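Local atomic coordinates of Carboxylesterase/phospholipase family protein (Francisella tularensis subsp. tularensis, PDB entry 4F21), a protein that probably hydrolyses carboxylic ester bonds as a serine hydrolase of the carboxylesterase/phospholipase family, within the alpha/beta hydrolase superfamily. Residues Q35-V40 with L64-F69; A130-I135 with Q154-G159; D193-P198 with G223-V228. All coordinates share one frame; numbering follows the deposited sequence.

Interaction 1: Q35-V40 with L64-F69; sequences QARFCV and LDEIRF
The R37 side chain lays the side of its guanidinium along the carboxylate of E66 and grips it with two nitrogens, one to each oxygen. R37 NE reaches E66 OE1 at 2.9 Å, the anchor of a salt bridge, while NH2 of R37 reaches OE2 of E66 at 3.2 Å. Both oxygens lie in the guanidinium plane but are themselves approached from above the carboxylate, because the two flat groups are turned 44° apart. A bend at chi3 (61°) turns the end of the arginine toward E66; CZ of the neighbouring F38 ring lies over one face of the guanidinium, offset toward its rim. The backbone of E66 is held as well: its carbonyl O accepts from two successive amides, F38 N at 2.8 Å and R37 N in a longer bond.

From here the chains run as parallel strands. R68 is bonded from both its backbone polar atoms, its N giving to F38 O at 2.9 Å and its O accepting from V40 N. On one face of this pair of strands F38, I67, V40 and F69 gather. F38 CB packs on I67 CG1, V40 and I67 meet through their CG2 methyls at 3.8 Å, and F69 lies alongside V40 with CE2 against its CB at 3.6 Å. F38 also stacks its ring on F244.

C39 and R68 occupy the other face. The R68 chain runs back toward the start of 35-40, with A36 CB over one face of its guanidinium, 3.3 Å from NH2, and that group is salt-bridged to E31. The arrangement is that of neighbouring parallel strands, 38-44 and 67-72, near one edge of the mixed central sheet of an alpha/beta hydrolase fold.

Interaction 2: A130-I135 with Q154-G159; sequences ASENII and QRKLGG
A beta-alpha-beta crossover brings these two segments together: 130-135 opens strand 134-139, while the loop residues 154-159 make the return from helix 144-150 into the parallel neighbour 159-163. S131, in a short 3-10 turn, ties the two chains with its hydroxyl, which donates to K156 O at 2.6 Å. Its OG takes the tight position between the backbone N and the carbonyl carbon (chi1 58°), which points the hydroxyl at the other chain. The donor stands 31° off the carbonyl plane of K156. Beside this bond the S131 carbonyl receives a CA-H...O contact from L157, CA to O being 3.2 Å.

L157 starts away from 130-135, yet its CD2 methyl comes back to lie 4.0 Å from S131 CB, and the side chain also rests on I121 of helix 111-126. L157 thus sits between that helix and the 3-10 turn, at the end of the alpha/beta hydrolase sheet where these strands begin. R155 touches S131 only through its CD; its guanidinium is salt-bridged to D122 on the same helix.

Toward solvent, E132 and K156 cross at about a right angle, and it is their aliphatic parts that meet, CG to CG at 3.5 Å. Their charged ends lie 6.3 Å apart, E132 OE1 to K156 NZ, too far for a salt bridge, so any attraction between them is only long-range.

Further along, having no side chain lets G158 bring its backbone close against the turn, its CA 3.2 Å from E132 O. Its N gives a weak, bent bond to I134 O. Where the second strand begins, I135 lays its CG2 methyl 3.6 Å from G159 O, and the I135 side chain also packs against F239 and T243 of helix 230-243.

Interaction 3: D193-P198 with G223-V228; sequences DDQVLP and GMQHSV
What looks like the acid-base half of a Ser-His-Asp triad is built here, from two loops that follow neighbouring strands of the sheet. H226 ND1 donates to D194 OD2 at 2.9 Å with an N-H...O angle of 160°. The carboxylate oxygen sits at the edge of the imidazole, close to its plane, and the nitrogen comes in on the syn side of the carboxylate. The planes of the two groups are nevertheless 46° apart.

The other oxygen of D194 is fixed by its own loop. OD1 accepts from V196 N and from L197 N, each at 2.9 Å and both from the same face of the carboxylate. The bond from V196 N closes an Asx turn and that from L197 N extends it to an Asx motif, holding the group while OD2 faces the histidine.

V196 covers one face of the H226 ring: its CG1 stands over the centre, 3.7 Å from the ring centroid, in a CH-pi contact. L197 adds its CB, 4.0 Å from CE1 of H226. The histidine CG is anti to the backbone N (chi1 -160°), which swings the ring toward 193-198. At its other nitrogen, NE2 is hydrogen-bonded to S140 OG.

Next along the chain, D193 N joins the loops by donating to M224 O at 2.8 Å, and D193 CB packs on G223 O. The Q225 amide points its NE2 at D193 O as well, although that bond is modelled doubtfully short. An Asp-His pair on adjacent loops, with the histidine reaching a serine, matches the catalytic triad geometry of alpha/beta hydrolases.

Overall arrangement
Interactions 1 and 2 are neighbours on the central sheet, their centres 13 Å apart. C39 bridges them: its O probably accepts from I135 N at 2.9 Å, and its N probably donates to N133 O, so strand 38-44 lies between its partners 67-72 and 134-139. Interaction 3 lies far from both, on the opposite side of the chain's centre from interaction 2, about 30 Å from interaction 1 and 29 Å from interaction 2 between centres, with nearest atoms about 12 and 14 Å apart. The two regions are linked through strand 134-139: it begins in interaction 2 and ends just before S140, the probable nucleophile that H226 meets in interaction 3.

Interaction 1: Q35-V40 with L64-F69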
loop_
_atom_site.group_PDB
_atom_site.type_symbol
_atom_site.label_atom_id
_atom_site.label_comp_id
_atom_site.label_asym_id
_atom_site.label_seq_id
_atom_site.Cartn_x
_atom_site.Cartn_y
_atom_site.Cartn_z
ATOM N N GLN A 35 6.449 20.703 13.398
ATOM C CA GLN A 35 5.015 20.444 13.451
ATOM C C GLN A 35 4.590 19.437 12.388
ATOM O O GLN A 35 5.063 19.486 11.256
ATOM C CB GLN A 35 4.234 21.746 13.274
ATOM C CG GLN A 35 2.739 21.596 13.475
ATOM C CD GLN A 35 1.972 22.830 13.051
ATOM O OE1 GLN A 35 2.260 23.427 12.014
ATOM N NE2 GLN A 35 0.992 23.222 13.857
ATOM N N ALA A 36 3.700 18.523 12.760
ATOM C CA ALA A 36 3.192 17.533 11.819
ATOM C C ALA A 36 2.291 18.198 10.793
ATOM O O ALA A 36 1.259 18.769 11.136
ATOM C CB ALA A 36 2.440 16.432 12.546
ATOM N N ARG A 37 2.697 18.128 9.532
ATOM C CA ARG A 37 1.914 18.689 8.444
ATOM C C ARG A 37 1.551 17.569 7.478
ATOM O O ARG A 37 0.553 17.648 6.761
ATOM C CB ARG A 37 2.705 19.796 7.735
ATOM C CG ARG A 37 1.883 20.663 6.786
ATOM C CD ARG A 37 2.539 22.024 6.551
ATOM N NE ARG A 37 3.868 21.922 5.949
ATOM C CZ ARG A 37 4.109 22.003 4.644
ATOM N NH1 ARG A 37 3.109 22.180 3.792
ATOM N NH2 ARG A 37 5.349 21.901 4.184
ATOM N N PHE A 38 2.362 16.514 7.484
ATOM C CA PHE A 38 2.173 15.381 6.585
ATOM C C PHE A 38 2.116 14.072 7.364
ATOM O O PHE A 38 2.442 14.038 8.548
ATOM C CB PHE A 38 3.299 15.333 5.552
ATOM C CG PHE A 38 3.480 16.620 4.794
ATOM C CD1 PHE A 38 2.518 17.052 3.897
ATOM C CD2 PHE A 38 4.616 17.392 4.970
ATOM C CE1 PHE A 38 2.682 18.228 3.198
ATOM C CE2 PHE A 38 4.784 18.571 4.270
ATOM C CZ PHE A 38 3.815 18.989 3.385
ATOM N N CYS A 39 1.696 12.997 6.702
ATOM C CA CYS A 39 1.571 11.701 7.367
ATOM C C CYS A 39 1.673 10.519 6.403
ATOM O O CYS A 39 1.123 10.546 5.305
ATOM C CB CYS A 39 0.262 11.625 8.160
ATOM S SG CYS A 39 0.041 10.105 9.119
ATOM N N VAL A 40 2.390 9.483 6.821
ATOM C CA VAL A 40 2.513 8.278 6.011
ATOM C C VAL A 40 2.053 7.055 6.793
ATOM O O VAL A 40 2.667 6.670 7.791
ATOM C CB VAL A 40 3.955 8.049 5.511
ATOM C CG1 VAL A 40 3.972 6.974 4.427
ATOM C CG2 VAL A 40 4.544 9.338 4.978
ATOM N N LEU A 64 12.157 14.966 7.195
ATOM C CA LEU A 64 11.111 14.399 8.032
ATOM C C LEU A 64 10.804 15.354 9.174
ATOM O O LEU A 64 10.330 14.951 10.236
ATOM C CB LEU A 64 11.525 13.030 8.568
ATOM C CG LEU A 64 11.786 11.965 7.501
ATOM C CD1 LEU A 64 12.135 10.643 8.154
ATOM C CD2 LEU A 64 10.593 11.809 6.563
ATOM N N ASP A 65 11.093 16.628 8.938
ATOM C CA ASP A 65 10.738 17.690 9.865
ATOM C C ASP A 65 9.228 17.754 10.085
ATOM O O ASP A 65 8.771 17.997 11.198
ATOM C CB ASP A 65 11.243 19.038 9.349
ATOM C CG ASP A 65 12.736 19.216 9.547
ATOM O OD1 ASP A 65 13.402 19.739 8.629
ATOM O OD2 ASP A 65 13.242 18.839 10.624
ATOM N N GLU A 66 8.456 17.527 9.026
ATOM C CA GLU A 66 7.008 17.702 9.097
ATOM C C GLU A 66 6.217 16.464 8.681
ATOM O O GLU A 66 5.135 16.584 8.106
ATOM C CB GLU A 66 6.581 18.887 8.229
ATOM C CG GLU A 66 7.354 20.164 8.490
ATOM C CD GLU A 66 6.828 21.333 7.684
ATOM O OE1 GLU A 66 5.807 21.925 8.094
ATOM O OE2 GLU A 66 7.433 21.657 6.640
ATOM N N ILE A 67 6.744 15.280 8.975
ATOM C CA ILE A 67 6.078 14.042 8.572
ATOM C C ILE A 67 5.850 13.070 9.732
ATOM O O ILE A 67 6.803 12.551 10.316
ATOM C CB ILE A 67 6.851 13.323 7.443
ATOM C CG1 ILE A 67 6.969 14.229 6.218
ATOM C CG2 ILE A 67 6.159 12.030 7.060
ATOM C CD1 ILE A 67 7.714 13.607 5.067
ATOM N N ARG A 68 4.581 12.835 10.060
ATOM C CA ARG A 68 4.203 11.842 11.059
ATOM C C ARG A 68 4.150 10.462 10.423
ATOM O O ARG A 68 3.616 10.300 9.332
ATOM C CB ARG A 68 2.832 12.168 11.649
ATOM C CG ARG A 68 2.311 11.107 12.614
ATOM C CD ARG A 68 0.872 11.371 13.031
ATOM N NE ARG A 68 0.747 12.536 13.900
ATOM C CZ ARG A 68 0.294 13.720 13.506
ATOM N NH1 ARG A 68 -0.078 13.897 12.249
ATOM N NH2 ARG A 68 0.212 14.726 14.368
ATOM N N PHE A 69 4.697 9.463 11.106
ATOM C CA PHE A 69 4.658 8.100 10.582
ATOM C C PHE A 69 3.756 7.180 11.403
ATOM O O PHE A 69 3.881 7.102 12.631
ATOM C CB PHE A 69 6.068 7.516 10.469
ATOM C CG PHE A 69 6.799 7.926 9.217
ATOM C CD1 PHE A 69 7.655 9.013 9.220
ATOM C CD2 PHE A 69 6.631 7.218 8.038
ATOM C CE1 PHE A 69 8.328 9.385 8.070
ATOM C CE2 PHE A 69 7.302 7.587 6.887
ATOM C CZ PHE A 69 8.151 8.671 6.904
#

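Interaction 2: A130-I135 with Q154-G159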
loop_
_atom_site.group_PDB
_atom_site.type_symbol
_atom_site.label_atom_id
_atom_site.label_comp_id
_atom_site.label_asym_id
_atom_site.label_seq_id
_atom_site.Cartn_x
_atom_site.Cartn_y
_atom_site.Cartn_z
ATOM N N ALA A 130 -4.502 17.155 6.832
ATOM C CA ALA A 130 -5.403 17.070 5.688
ATOM C C ALA A 130 -5.283 15.715 5.004
ATOM O O ALA A 130 -4.185 15.177 4.866
ATOM C CB ALA A 130 -5.120 18.193 4.705
ATOM N N SER A 131 -6.418 15.170 4.575
ATOM C CA SER A 131 -6.459 13.827 4.005
ATOM C C SER A 131 -5.586 13.700 2.761
ATOM O O SER A 131 -5.013 12.644 2.504
ATOM C CB SER A 131 -7.899 13.420 3.691
ATOM O OG SER A 131 -8.502 14.331 2.790
ATOM N N GLU A 132 -5.475 14.785 2.003
ATOM C CA GLU A 132 -4.633 14.805 0.813
ATOM C C GLU A 132 -3.161 14.867 1.195
ATOM O O GLU A 132 -2.287 14.848 0.327
ATOM C CB GLU A 132 -4.982 15.995 -0.083
ATOM C CG GLU A 132 -6.378 16.556 0.133
ATOM C CD GLU A 132 -6.417 17.638 1.193
ATOM O OE1 GLU A 132 -5.718 18.660 1.022
ATOM O OE2 GLU A 132 -7.144 17.465 2.198
ATOM N N ASN A 133 -2.896 14.954 2.495
ATOM C CA ASN A 133 -1.532 15.004 3.007
ATOM C C ASN A 133 -1.181 13.729 3.759
ATOM O O ASN A 133 -0.198 13.682 4.501
ATOM C CB ASN A 133 -1.332 16.224 3.907
ATOM C CG ASN A 133 -1.628 17.529 3.196
ATOM O OD1 ASN A 133 -2.622 17.649 2.479
ATOM N ND2 ASN A 133 -0.756 18.513 3.382
ATOM N N ILE A 134 -2.004 12.703 3.570
ATOM C CA ILE A 134 -1.729 11.381 4.115
ATOM C C ILE A 134 -1.490 10.401 2.974
ATOM O O ILE A 134 -2.260 10.362 2.016
ATOM C CB ILE A 134 -2.895 10.865 4.969
ATOM C CG1 ILE A 134 -3.318 11.917 5.995
ATOM C CG2 ILE A 134 -2.513 9.562 5.656
ATOM C CD1 ILE A 134 -4.520 11.513 6.816
ATOM N N ILE A 135 -0.419 9.617 3.076
ATOM C CA ILE A 135 -0.090 8.631 2.049
ATOM C C ILE A 135 -0.245 7.200 2.562
ATOM O O ILE A 135 0.288 6.845 3.612
ATOM C CB ILE A 135 1.348 8.813 1.526
ATOM C CG1 ILE A 135 1.495 10.146 0.794
ATOM C CG2 ILE A 135 1.734 7.677 0.593
ATOM C CD1 ILE A 135 2.861 10.332 0.174
ATOM N N GLN A 154 -13.895 7.865 0.256
ATOM C CA GLN A 154 -14.866 8.881 -0.122
ATOM C C GLN A 154 -14.241 10.275 -0.137
ATOM O O GLN A 154 -14.857 11.232 -0.606
ATOM C CB GLN A 154 -16.066 8.852 0.830
ATOM C CG GLN A 154 -16.170 7.588 1.682
ATOM C CD GLN A 154 -15.312 7.646 2.938
ATOM O OE1 GLN A 154 -14.637 8.642 3.202
ATOM N NE2 GLN A 154 -15.337 6.571 3.720
ATOM N N ARG A 155 -13.018 10.386 0.376
ATOM C CA ARG A 155 -12.331 11.674 0.441
ATOM C C ARG A 155 -10.963 11.682 -0.243
ATOM O O ARG A 155 -10.386 10.632 -0.525
ATOM C CB ARG A 155 -12.216 12.152 1.890
ATOM C CG ARG A 155 -12.250 11.038 2.912
ATOM C CD ARG A 155 -10.866 10.505 3.205
ATOM N NE ARG A 155 -10.926 9.366 4.112
ATOM C CZ ARG A 155 -11.093 9.470 5.425
ATOM N NH1 ARG A 155 -11.140 8.378 6.176
ATOM N NH2 ARG A 155 -11.213 10.666 5.986
ATOM N N LYS A 156 -10.458 12.885 -0.497
ATOM C CA LYS A 156 -9.230 13.077 -1.261
ATOM C C LYS A 156 -7.983 12.726 -0.451
ATOM O O LYS A 156 -7.637 13.416 0.505
ATOM C CB LYS A 156 -9.149 14.522 -1.769
ATOM C CG LYS A 156 -7.881 14.843 -2.542
ATOM C CD LYS A 156 -7.839 14.132 -3.881
ATOM C CE LYS A 156 -6.406 13.985 -4.376
ATOM N NZ LYS A 156 -5.640 15.258 -4.274
ATOM N N LEU A 157 -7.308 11.651 -0.848
ATOM C CA LEU A 157 -6.093 11.215 -0.168
ATOM C C LEU A 157 -4.834 11.690 -0.885
ATOM O O LEU A 157 -4.917 12.412 -1.877
ATOM C CB LEU A 157 -6.085 9.697 0.006
ATOM C CG LEU A 157 -7.098 9.192 1.034
ATOM C CD1 LEU A 157 -7.084 7.675 1.117
ATOM C CD2 LEU A 157 -6.818 9.813 2.400
ATOM N N GLY A 158 -3.671 11.281 -0.383
ATOM C CA GLY A 158 -2.414 11.867 -0.817
ATOM C C GLY A 158 -1.575 11.028 -1.757
ATOM O O GLY A 158 -0.855 11.561 -2.606
ATOM N N GLY A 159 -1.651 9.713 -1.605
ATOM C CA GLY A 159 -0.886 8.823 -2.454
ATOM C C GLY A 159 -0.976 7.367 -2.054
ATOM O O GLY A 159 -1.442 7.035 -0.967
#

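Interaction 3: D193-P198 with G223-V228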
loop_
_atom_site.group_PDB
_atom_site.type_symbol
_atom_site.label_atom_id
_atom_site.label_comp_id
_atom_site.label_asym_id
_atom_site.label_seq_id
_atom_site.Cartn_x
_atom_site.Cartn_y
_atom_site.Cartn_z
ATOM N N ASP A 193 12.481 -11.133 -9.698
ATOM C CA ASP A 193 12.686 -12.536 -9.357
ATOM C C ASP A 193 11.813 -12.998 -8.192
ATOM O O ASP A 193 12.130 -13.982 -7.522
ATOM C CB ASP A 193 14.155 -12.795 -9.042
ATOM C CG ASP A 193 15.049 -12.567 -10.234
ATOM O OD1 ASP A 193 14.669 -11.764 -11.111
ATOM O OD2 ASP A 193 16.128 -13.189 -10.297
ATOM N N ASP A 194 10.715 -12.287 -7.957
ATOM C CA ASP A 194 9.789 -12.649 -6.893
ATOM C C ASP A 194 9.098 -13.965 -7.228
ATOM O O ASP A 194 8.437 -14.078 -8.260
ATOM C CB ASP A 194 8.749 -11.546 -6.697
ATOM C CG ASP A 194 8.093 -11.596 -5.328
ATOM O OD1 ASP A 194 8.131 -12.667 -4.686
ATOM O OD2 ASP A 194 7.540 -10.563 -4.894
ATOM N N GLN A 195 9.262 -14.956 -6.357
ATOM C CA GLN A 195 8.634 -16.261 -6.536
ATOM C C GLN A 195 7.532 -16.457 -5.509
ATOM O O GLN A 195 6.875 -17.496 -5.472
ATOM C CB GLN A 195 9.667 -17.382 -6.412
ATOM C CG GLN A 195 10.596 -17.526 -7.612
ATOM C CD GLN A 195 11.678 -18.575 -7.391
ATOM O OE1 GLN A 195 12.044 -18.872 -6.252
ATOM N NE2 GLN A 195 12.193 -19.142 -8.482
ATOM N N VAL A 196 7.356 -15.453 -4.657
ATOM C CA VAL A 196 6.268 -15.435 -3.689
ATOM C C VAL A 196 5.087 -14.669 -4.283
ATOM O O VAL A 196 3.931 -15.081 -4.167
ATOM C CB VAL A 196 6.719 -14.779 -2.355
ATOM C CG1 VAL A 196 5.531 -14.213 -1.591
ATOM C CG2 VAL A 196 7.499 -15.773 -1.498
ATOM N N LEU A 197 5.398 -13.558 -4.941
ATOM C CA LEU A 197 4.393 -12.713 -5.567
ATOM C C LEU A 197 4.946 -12.227 -6.907
ATOM O O LEU A 197 5.508 -11.136 -6.988
ATOM C CB LEU A 197 4.072 -11.534 -4.644
ATOM C CG LEU A 197 2.702 -10.856 -4.700
ATOM C CD1 LEU A 197 1.682 -11.720 -5.415
ATOM C CD2 LEU A 197 2.231 -10.550 -3.288
ATOM N N PRO A 198 4.794 -13.050 -7.961
ATOM C CA PRO A 198 5.391 -12.841 -9.290
ATOM C C PRO A 198 5.124 -11.457 -9.884
ATOM O O PRO A 198 4.157 -10.799 -9.505
ATOM C CB PRO A 198 4.731 -13.931 -10.139
ATOM C CG PRO A 198 4.418 -15.014 -9.166
ATOM C CD PRO A 198 4.010 -14.296 -7.908
ATOM N N GLY A 223 16.444 -8.749 -10.544
ATOM C CA GLY A 223 17.167 -9.508 -9.542
ATOM C C GLY A 223 16.451 -9.572 -8.211
ATOM O O GLY A 223 16.463 -10.603 -7.542
ATOM N N MET A 224 15.821 -8.467 -7.829
ATOM C CA MET A 224 15.132 -8.393 -6.548
ATOM C C MET A 224 13.974 -9.382 -6.485
ATOM O O MET A 224 13.242 -9.571 -7.461
ATOM C CB MET A 224 14.622 -6.977 -6.282
ATOM C CG MET A 224 14.263 -6.733 -4.832
ATOM S SD MET A 224 13.585 -5.098 -4.537
ATOM C CE MET A 224 11.960 -5.279 -5.257
ATOM N N GLN A 225 13.806 -10.010 -5.326
ATOM C CA GLN A 225 12.715 -10.952 -5.115
ATOM C C GLN A 225 11.613 -10.314 -4.275
ATOM O O GLN A 225 11.159 -9.208 -4.565
ATOM C CB GLN A 225 13.226 -12.224 -4.436
ATOM C CG GLN A 225 14.456 -12.827 -5.095
ATOM C CD GLN A 225 14.473 -14.341 -5.023
ATOM O OE1 GLN A 225 15.143 -14.926 -4.172
ATOM N NE2 GLN A 225 13.734 -14.984 -5.919
ATOM N N HIS A 226 11.188 -11.018 -3.229
ATOM C CA HIS A 226 10.161 -10.506 -2.330
ATOM C C HIS A 226 10.795 -9.725 -1.184
ATOM O O HIS A 226 10.916 -10.229 -0.069
ATOM C CB HIS A 226 9.311 -11.652 -1.779
ATOM C CG HIS A 226 7.981 -11.216 -1.248
ATOM N ND1 HIS A 226 7.039 -10.581 -2.030
ATOM C CD2 HIS A 226 7.435 -11.323 -0.014
ATOM C CE1 HIS A 226 5.970 -10.317 -1.300
ATOM N NE2 HIS A 226 6.185 -10.755 -0.072
ATOM N N SER A 227 11.199 -8.491 -1.470
ATOM C CA SER A 227 11.856 -7.653 -0.477
ATOM C C SER A 227 11.866 -6.186 -0.894
ATOM O O SER A 227 11.194 -5.797 -1.845
ATOM C CB SER A 227 13.291 -8.137 -0.261
ATOM O OG SER A 227 14.017 -8.152 -1.481
ATOM N N VAL A 228 12.637 -5.378 -0.173
ATOM C CA VAL A 228 12.835 -3.977 -0.518
ATOM C C VAL A 228 14.326 -3.680 -0.571
ATOM O O VAL A 228 15.045 -3.925 0.399
ATOM C CB VAL A 228 12.167 -3.042 0.518
ATOM C CG1 VAL A 228 12.565 -1.598 0.290
ATOM C CG2 VAL A 228 10.651 -3.190 0.479
#